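Side-chain contacts in CurD (Moorea producens 3L, PDB 5KP7), which probably catalyses a hydroxymethylglutaryl-CoA synthase-type condensation and binds 4'-phosphopantetheine in a pocket: residues L242-C247 against K282-N287; F273-P276 against M280-G283. The protein carries 3 engineered substitutions. All coordinates share one frame; numbering follows the deposited sequence.

Contact 1: L242-C247 against K282-N287; sequences LSYLDC and KGAHRN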
ATOM      1  N   LEU A 242      -6.763 -13.340   3.602  1.00 24.06           N
ATOM      2  CA  LEU A 242      -6.580 -14.678   3.023  1.00 24.10           C
ATOM      3  C   LEU A 242      -6.276 -14.634   1.518  1.00 23.15           C
ATOM      4  O   LEU A 242      -5.458 -15.400   1.021  1.00 22.73           O
ATOM      5  CB  LEU A 242      -7.794 -15.584   3.327  1.00 24.91           C
ATOM      6  CG  LEU A 242      -8.073 -15.792   4.818  1.00 25.75           C
ATOM      7  CD1 LEU A 242      -9.481 -16.358   5.044  1.00 26.61           C
ATOM      8  CD2 LEU A 242      -7.040 -16.664   5.485  1.00 26.63           C
ATOM      9  N   SER A 243      -6.932 -13.726   0.802  1.00 22.52           N
ATOM     10  CA  SER A 243      -6.710 -13.571  -0.616  1.00 22.26           C
ATOM     11  C   SER A 243      -5.287 -13.022  -0.918  1.00 22.08           C
ATOM     12  O   SER A 243      -4.593 -13.510  -1.808  1.00 22.11           O
ATOM     13  CB  SER A 243      -7.787 -12.646  -1.202  1.00 22.32           C
ATOM     14  OG  SER A 243      -7.632 -12.515  -2.600  1.00 22.23           O
ATOM     15  N   TYR A 244      -4.859 -12.035  -0.139  1.00 21.50           N
ATOM     16  CA  TYR A 244      -3.483 -11.518  -0.206  1.00 21.52           C
ATOM     17  C   TYR A 244      -2.465 -12.658  -0.040  1.00 21.98           C
ATOM     18  O   TYR A 244      -1.499 -12.772  -0.796  1.00 22.04           O
ATOM     19  CB  TYR A 244      -3.288 -10.471   0.866  1.00 21.23           C
ATOM     20  CG  TYR A 244      -1.930  -9.764   0.919  1.00 21.44           C
ATOM     21  CD1 TYR A 244      -0.798 -10.407   1.375  1.00 21.85           C
ATOM     22  CD2 TYR A 244      -1.808  -8.430   0.574  1.00 21.22           C
ATOM     23  CE1 TYR A 244       0.412  -9.750   1.462  1.00 22.06           C
ATOM     24  CE2 TYR A 244      -0.581  -7.762   0.649  1.00 21.45           C
ATOM     25  CZ  TYR A 244       0.524  -8.438   1.104  1.00 21.77           C
ATOM     26  OH  TYR A 244       1.743  -7.811   1.212  1.00 22.85           O
ATOM     27  N   LEU A 245      -2.680 -13.501   0.965  1.00 22.83           N
ATOM     28  CA  LEU A 245      -1.780 -14.622   1.220  1.00 23.31           C
ATOM     29  C   LEU A 245      -1.761 -15.635   0.077  1.00 23.82           C
ATOM     30  O   LEU A 245      -0.691 -16.083  -0.328  1.00 24.25           O
ATOM     31  CB  LEU A 245      -2.166 -15.308   2.538  1.00 24.30           C
ATOM     32  CG  LEU A 245      -1.880 -14.478   3.790  1.00 24.58           C
ATOM     33  CD1 LEU A 245      -2.656 -14.994   4.997  1.00 25.39           C
ATOM     34  CD2 LEU A 245      -0.406 -14.470   4.084  1.00 25.31           C
ATOM     35  N   ASP A 246      -2.932 -15.967  -0.458  1.00 23.80           N
ATOM     36  CA  ASP A 246      -3.031 -16.824  -1.643  1.00 24.54           C
ATOM     37  C   ASP A 246      -2.252 -16.224  -2.829  1.00 24.12           C
ATOM     38  O   ASP A 246      -1.532 -16.923  -3.506  1.00 24.70           O
ATOM     39  CB  ASP A 246      -4.468 -17.086  -2.066  1.00 24.88           C
ATOM     40  CG  ASP A 246      -5.213 -18.078  -1.185  1.00 26.05           C
ATOM     41  OD1 ASP A 246      -4.567 -18.883  -0.453  1.00 27.17           O
ATOM     42  OD2 ASP A 246      -6.473 -18.096  -1.281  1.00 26.27           O
ATOM     43  N   CYS A 247      -2.406 -14.936  -3.071  1.00 23.66           N
ATOM     44  CA  CYS A 247      -1.747 -14.285  -4.192  1.00 23.79           C
ATOM     45  C   CYS A 247      -0.239 -14.166  -3.981  1.00 24.11           C
ATOM     46  O   CYS A 247       0.541 -14.293  -4.921  1.00 24.45           O
ATOM     47  CB  CYS A 247      -2.357 -12.919  -4.445  1.00 22.97           C
ATOM     48  SG  CYS A 247      -3.990 -13.005  -5.241  1.00 23.84           S
ATOM     49  N   LYS A 282       4.332  -8.940   8.078  1.00 24.76           N
ATOM     50  CA  LYS A 282       5.090  -9.881   8.928  1.00 25.68           C
ATOM     51  C   LYS A 282       4.485 -11.282   8.837  1.00 25.88           C
ATOM     52  O   LYS A 282       5.207 -12.264   8.655  1.00 26.65           O
ATOM     53  CB  LYS A 282       5.162  -9.370  10.372  1.00 26.62           C
ATOM     54  CG  LYS A 282       6.019 -10.246  11.291  1.00 28.12           C
ATOM     55  CD  LYS A 282       6.312  -9.501  12.601  1.00 29.28           C
ATOM     56  CE  LYS A 282       6.933 -10.378  13.622  1.00 31.38           C
ATOM     57  NZ  LYS A 282       7.237  -9.611  14.863  1.00 31.81           N
ATOM     58  N   GLY A 283       3.155 -11.378   8.898  1.00 25.96           N
ATOM     59  CA  GLY A 283       2.471 -12.666   8.708  1.00 26.14           C
ATOM     60  C   GLY A 283       2.660 -13.318   7.343  1.00 25.87           C
ATOM     61  O   GLY A 283       2.870 -14.525   7.250  1.00 26.02           O
ATOM     62  N   ALA A 284       2.592 -12.517   6.283  1.00 25.28           N
ATOM     63  CA  ALA A 284       2.829 -13.017   4.925  1.00 25.19           C
ATOM     64  C   ALA A 284       4.251 -13.546   4.718  1.00 25.74           C
ATOM     65  O   ALA A 284       4.453 -14.637   4.177  1.00 25.65           O
ATOM     66  CB  ALA A 284       2.489 -11.948   3.892  1.00 24.74           C
ATOM     67  N   HIS A 285       5.232 -12.781   5.188  1.00 25.73           N
ATOM     68  CA  HIS A 285       6.624 -13.179   5.084  1.00 26.34           C
ATOM     69  C   HIS A 285       6.840 -14.493   5.859  1.00 27.09           C
ATOM     70  O   HIS A 285       7.529 -15.383   5.365  1.00 27.48           O
ATOM     71  CB  HIS A 285       7.532 -12.062   5.626  1.00 26.51           C
ATOM     72  CG  HIS A 285       8.952 -12.474   5.837  1.00 27.33           C
ATOM     73  ND1 HIS A 285       9.426 -12.838   7.076  1.00 28.21           N
ATOM     74  CD2 HIS A 285       9.996 -12.587   4.987  1.00 27.77           C
ATOM     75  CE1 HIS A 285      10.699 -13.167   6.983  1.00 28.49           C
ATOM     76  NE2 HIS A 285      11.070 -13.019   5.727  1.00 28.46           N
ATOM     77  N   ARG A 286       6.245 -14.597   7.039  1.00 27.48           N
ATOM     78  CA  ARG A 286       6.364 -15.808   7.858  1.00 29.46           C
ATOM     79  C   ARG A 286       5.771 -17.006   7.106  1.00 29.19           C
ATOM     80  O   ARG A 286       6.396 -18.072   7.020  1.00 29.14           O
ATOM     81  CB  ARG A 286       5.660 -15.610   9.192  1.00 31.28           C
ATOM     82  CG  ARG A 286       5.606 -16.847  10.106  1.00 34.11           C
ATOM     83  CD  ARG A 286       4.408 -16.730  11.045  1.00 37.38           C
ATOM     84  NE  ARG A 286       4.557 -15.578  11.870  1.00 40.84           N
ATOM     85  CZ  ARG A 286       3.658 -14.641  12.171  1.00 41.62           C
ATOM     86  NH1 ARG A 286       2.375 -14.680  11.829  1.00 41.81           N
ATOM     87  NH2 ARG A 286       4.089 -13.645  12.930  1.00 44.01           N
ATOM     88  N   ASN A 287       4.592 -16.813   6.512  1.00 28.80           N
ATOM     89  CA  ASN A 287       3.949 -17.893   5.757  1.00 29.37           C
ATOM     90  C   ASN A 287       4.814 -18.347   4.575  1.00 29.26           C
ATOM     91  O   ASN A 287       5.009 -19.549   4.339  1.00 28.98           O
ATOM     92  CB  ASN A 287       2.565 -17.436   5.290  1.00 29.90           C
ATOM     93  CG  ASN A 287       1.769 -18.544   4.630  1.00 31.51           C
ATOM     94  OD1 ASN A 287       1.270 -18.376   3.511  1.00 33.37           O
ATOM     95  ND2 ASN A 287       1.604 -19.647   5.326  1.00 32.79           N
TER
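L245 and A284 carry most of this contact, with smaller shares from N287 and the Y244 ring. The CD2 methyl of L245 lies 3.6 Å from CA of A284 and 3.8 Å from its CB, so one leucine branch touches the backbone and the methyl of the alanine together. CG of L245 sits anti to its own carbonyl carbon (chi1 -70°), which brings the CD2 branch toward the opposing helix although the CB bond does not point there. CB of A284 is shared: besides L245 it meets the ring of Y244 at the edge, near the ring plane, 3.9 Å from CE1. CD2 of L245 also comes near the end of N287. The segment axes approach to 10.3 Å at a crossing angle of -40°; with alanine at the nearest point, CA of L245 and CA of A284 are 6.1 Å apart. Beyond this patch the hydroxyl of Y244 hydrogen-bonds to the carbonyl of H274, and D246 and R286 each form a salt bridge to another protein's chain. Y244 also lines the 4'-phosphopantetheine pocket, so this contact backs a pocket residue. No hydrogen bond joins the two segments: helices 237-258 and 278-293 meet here through buried apolar contact, and polar partners lie outside it.

Contact 2: F273-P276 against M280-G283; sequences FHTP and MVKG. With PNS (4'-phosphopantetheine), chain E.
The F273 ring takes the CG1 methyl of V281 over one face, a CH-pi contact with the methyl 3.9 Å from the ring centroid and 29° off the normal. The methyl is shifted toward one side of the ring, 3.5 Å from CD1. V281 places CG1 anti to its backbone N (chi1 172°), which leaves CG2 to meet the next part of the loop. There the carbonyl O of H274 lies 3.7 Å from CG2, while the H274 imidazole is directed to N320, a residue of the phosphopantetheine site. T275 crosses V281 at about a right angle, its OG1 3.6 Å from CG2; the same hydroxyl donates a 2.8 Å hydrogen bond to the carbonyl O of F273, from above the carbonyl plane. A valine at T275 would probably lose this bond, leaving the F273 carbonyl without its hydroxyl partner and the turn of the loop less firmly fixed. P276 sets CG against SD of M280 at 3.5 Å, again at about a right angle. M280 bends at chi3 (-81°), bringing CE 3.7 Å from S44 of the 4'-phosphopantetheine, with SD near its C43. The loop thus links strand 270-273 to helix 278-293 in the thiolase-like fold; M280 lines the pocket beside the thiol end of the pantetheine arm, and P276 beside the O40 amide carbonyl further along it.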
ATOM      1  N   PHE A 273       6.651  -5.005   0.090  1.00 22.46           N
ATOM      2  CA  PHE A 273       5.293  -5.546  -0.096  1.00 22.61           C
ATOM      3  C   PHE A 273       4.290  -4.406  -0.109  1.00 22.27           C
ATOM      4  O   PHE A 273       4.498  -3.380   0.569  1.00 22.58           O
ATOM      5  CB  PHE A 273       4.916  -6.415   1.108  1.00 22.94           C
ATOM      6  CG  PHE A 273       5.725  -7.700   1.290  1.00 23.36           C
ATOM      7  CD1 PHE A 273       6.978  -7.675   1.871  1.00 23.61           C
ATOM      8  CD2 PHE A 273       5.161  -8.936   1.006  1.00 23.26           C
ATOM      9  CE1 PHE A 273       7.666  -8.864   2.119  1.00 24.03           C
ATOM     10  CE2 PHE A 273       5.840 -10.131   1.246  1.00 24.16           C
ATOM     11  CZ  PHE A 273       7.120 -10.079   1.779  1.00 24.36           C
ATOM     12  N   HIS A 274       3.163  -4.589  -0.818  1.00 22.12           N
ATOM     13  CA  HIS A 274       1.996  -3.790  -0.540  1.00 21.84           C
ATOM     14  C   HIS A 274       1.704  -3.978   0.949  1.00 21.88           C
ATOM     15  O   HIS A 274       1.632  -5.106   1.412  1.00 21.37           O
ATOM     16  CB  HIS A 274       0.777  -4.230  -1.366  1.00 22.14           C
ATOM     17  CG  HIS A 274      -0.460  -3.522  -0.959  1.00 22.46           C
ATOM     18  ND1 HIS A 274      -0.512  -2.157  -0.902  1.00 22.53           N
ATOM     19  CD2 HIS A 274      -1.642  -3.967  -0.470  1.00 23.31           C
ATOM     20  CE1 HIS A 274      -1.681  -1.777  -0.439  1.00 22.90           C
ATOM     21  NE2 HIS A 274      -2.388  -2.854  -0.170  1.00 23.11           N
ATOM     22  N   THR A 275       1.559  -2.863   1.690  1.00 21.62           N
ATOM     23  CA  THR A 275       1.520  -2.876   3.144  1.00 22.30           C
ATOM     24  C   THR A 275       0.255  -2.204   3.682  1.00 23.07           C
ATOM     25  O   THR A 275       0.247  -1.012   4.002  1.00 23.21           O
ATOM     26  CB  THR A 275       2.811  -2.217   3.711  1.00 22.46           C
ATOM     27  OG1 THR A 275       3.966  -2.929   3.250  1.00 22.33           O
ATOM     28  CG2 THR A 275       2.805  -2.271   5.245  1.00 23.05           C
ATOM     29  N   PRO A 276      -0.844  -2.967   3.793  1.00 23.55           N
ATOM     30  CA  PRO A 276      -2.031  -2.375   4.400  1.00 23.97           C
ATOM     31  C   PRO A 276      -1.782  -1.965   5.854  1.00 24.23           C
ATOM     32  O   PRO A 276      -2.292  -0.947   6.304  1.00 24.46           O
ATOM     33  CB  PRO A 276      -3.059  -3.508   4.301  1.00 24.72           C
ATOM     34  CG  PRO A 276      -2.603  -4.336   3.171  1.00 24.53           C
ATOM     35  CD  PRO A 276      -1.104  -4.323   3.294  1.00 24.51           C
ATOM     36  N   MET A 280       0.471  -7.536   9.037  1.00 26.48           N
ATOM     37  CA  MET A 280       0.086  -8.544   8.073  1.00 26.70           C
ATOM     38  C   MET A 280       1.174  -8.868   7.075  1.00 25.70           C
ATOM     39  O   MET A 280       1.228  -9.995   6.586  1.00 26.10           O
ATOM     40  CB  MET A 280      -1.243  -8.243   7.363  1.00 28.14           C
ATOM     41  CG  MET A 280      -1.264  -6.993   6.581  1.00 28.79           C
ATOM     42  SD  MET A 280      -2.641  -7.064   5.404  1.00 30.46           S
ATOM     43  CE  MET A 280      -1.927  -8.056   4.102  1.00 31.86           C
ATOM     44  N   VAL A 281       2.087  -7.917   6.809  1.00 24.18           N
ATOM     45  CA  VAL A 281       3.259  -8.203   6.010  1.00 23.89           C
ATOM     46  C   VAL A 281       4.194  -9.162   6.779  1.00 24.23           C
ATOM     47  O   VAL A 281       4.724 -10.109   6.209  1.00 24.33           O
ATOM     48  CB  VAL A 281       3.958  -6.889   5.575  1.00 23.54           C
ATOM     49  CG1 VAL A 281       5.298  -7.152   4.897  1.00 23.80           C
ATOM     50  CG2 VAL A 281       3.024  -6.099   4.653  1.00 23.26           C
ATOM     51  N   LYS A 282       4.332  -8.940   8.078  1.00 24.76           N
ATOM     52  CA  LYS A 282       5.090  -9.881   8.928  1.00 25.68           C
ATOM     53  C   LYS A 282       4.485 -11.282   8.837  1.00 25.88           C
ATOM     54  O   LYS A 282       5.207 -12.264   8.655  1.00 26.65           O
ATOM     55  CB  LYS A 282       5.162  -9.370  10.372  1.00 26.62           C
ATOM     56  CG  LYS A 282       6.019 -10.246  11.291  1.00 28.12           C
ATOM     57  CD  LYS A 282       6.312  -9.501  12.601  1.00 29.28           C
ATOM     58  CE  LYS A 282       6.933 -10.378  13.622  1.00 31.38           C
ATOM     59  NZ  LYS A 282       7.237  -9.611  14.863  1.00 31.81           N
ATOM     60  N   GLY A 283       3.155 -11.378   8.898  1.00 25.96           N
ATOM     61  CA  GLY A 283       2.471 -12.666   8.708  1.00 26.14           C
ATOM     62  C   GLY A 283       2.660 -13.318   7.343  1.00 25.87           C
ATOM     63  O   GLY A 283       2.870 -14.525   7.250  1.00 26.02           O
TER
HETATM   64  O23 PNS E 100      -6.710  -6.588  13.897  1.00 38.20           O
HETATM   65  P24 PNS E 100      -7.917  -6.591  12.988  1.00 37.23           P
HETATM   66  O26 PNS E 100      -9.300  -6.717  13.590  1.00 40.51           O
HETATM   67  O27 PNS E 100      -7.975  -5.204  12.140  1.00 40.99           O
HETATM   68  C28 PNS E 100      -6.834  -4.682  11.473  1.00 39.87           C
HETATM   69  C29 PNS E 100      -6.788  -3.156  11.558  1.00 38.85           C
HETATM   70  C30 PNS E 100      -5.733  -2.513  10.670  1.00 38.85           C
HETATM   71  C31 PNS E 100      -7.563  -2.481  12.717  1.00 38.01           C
HETATM   72  C32 PNS E 100      -8.036  -2.797  10.595  1.00 39.92           C
HETATM   73  O33 PNS E 100      -8.250  -1.363  10.468  1.00 35.92           O
HETATM   74  C34 PNS E 100      -8.077  -3.297   9.165  1.00 42.86           C
HETATM   75  O35 PNS E 100      -8.468  -4.433   8.914  1.00 43.33           O
HETATM   76  N36 PNS E 100      -7.585  -2.476   8.238  1.00 43.80           N
HETATM   77  C37 PNS E 100      -7.090  -2.962   6.969  1.00 44.93           C
HETATM   78  C38 PNS E 100      -8.141  -3.169   5.908  1.00 47.82           C
HETATM   79  C39 PNS E 100      -7.351  -3.659   4.717  1.00 51.09           C
HETATM   80  O40 PNS E 100      -6.925  -2.852   3.901  1.00 50.70           O
HETATM   81  N41 PNS E 100      -7.129  -4.976   4.653  1.00 49.41           N
HETATM   82  C42 PNS E 100      -6.371  -5.530   3.554  1.00 49.87           C
HETATM   83  C43 PNS E 100      -5.969  -6.971   3.790  1.00 49.35           C
HETATM   84  S44 PNS E 100      -5.137  -7.478   2.273  1.00 48.39           S

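Both contacts are buried and use helix 278-293, sharing K282 and G283, but they engage it differently. Contact 1 sets a second helix against it, whereas contact 2 folds the loop that precedes the helix back onto its first turns. Contact 1 is a small patch of aliphatic groups and a ring edge, with more of its residues within reach of another protein's chain; contact 2 buries more surface, lies nearer the centre of the chain, and adds a ring face, a sulfur and the bound 4'-phosphopantetheine. Their centres are 8 Å apart, and Y244 joins them through its hydroxyl and its ring, whose CD2 packs 3.6 Å from CE of M280.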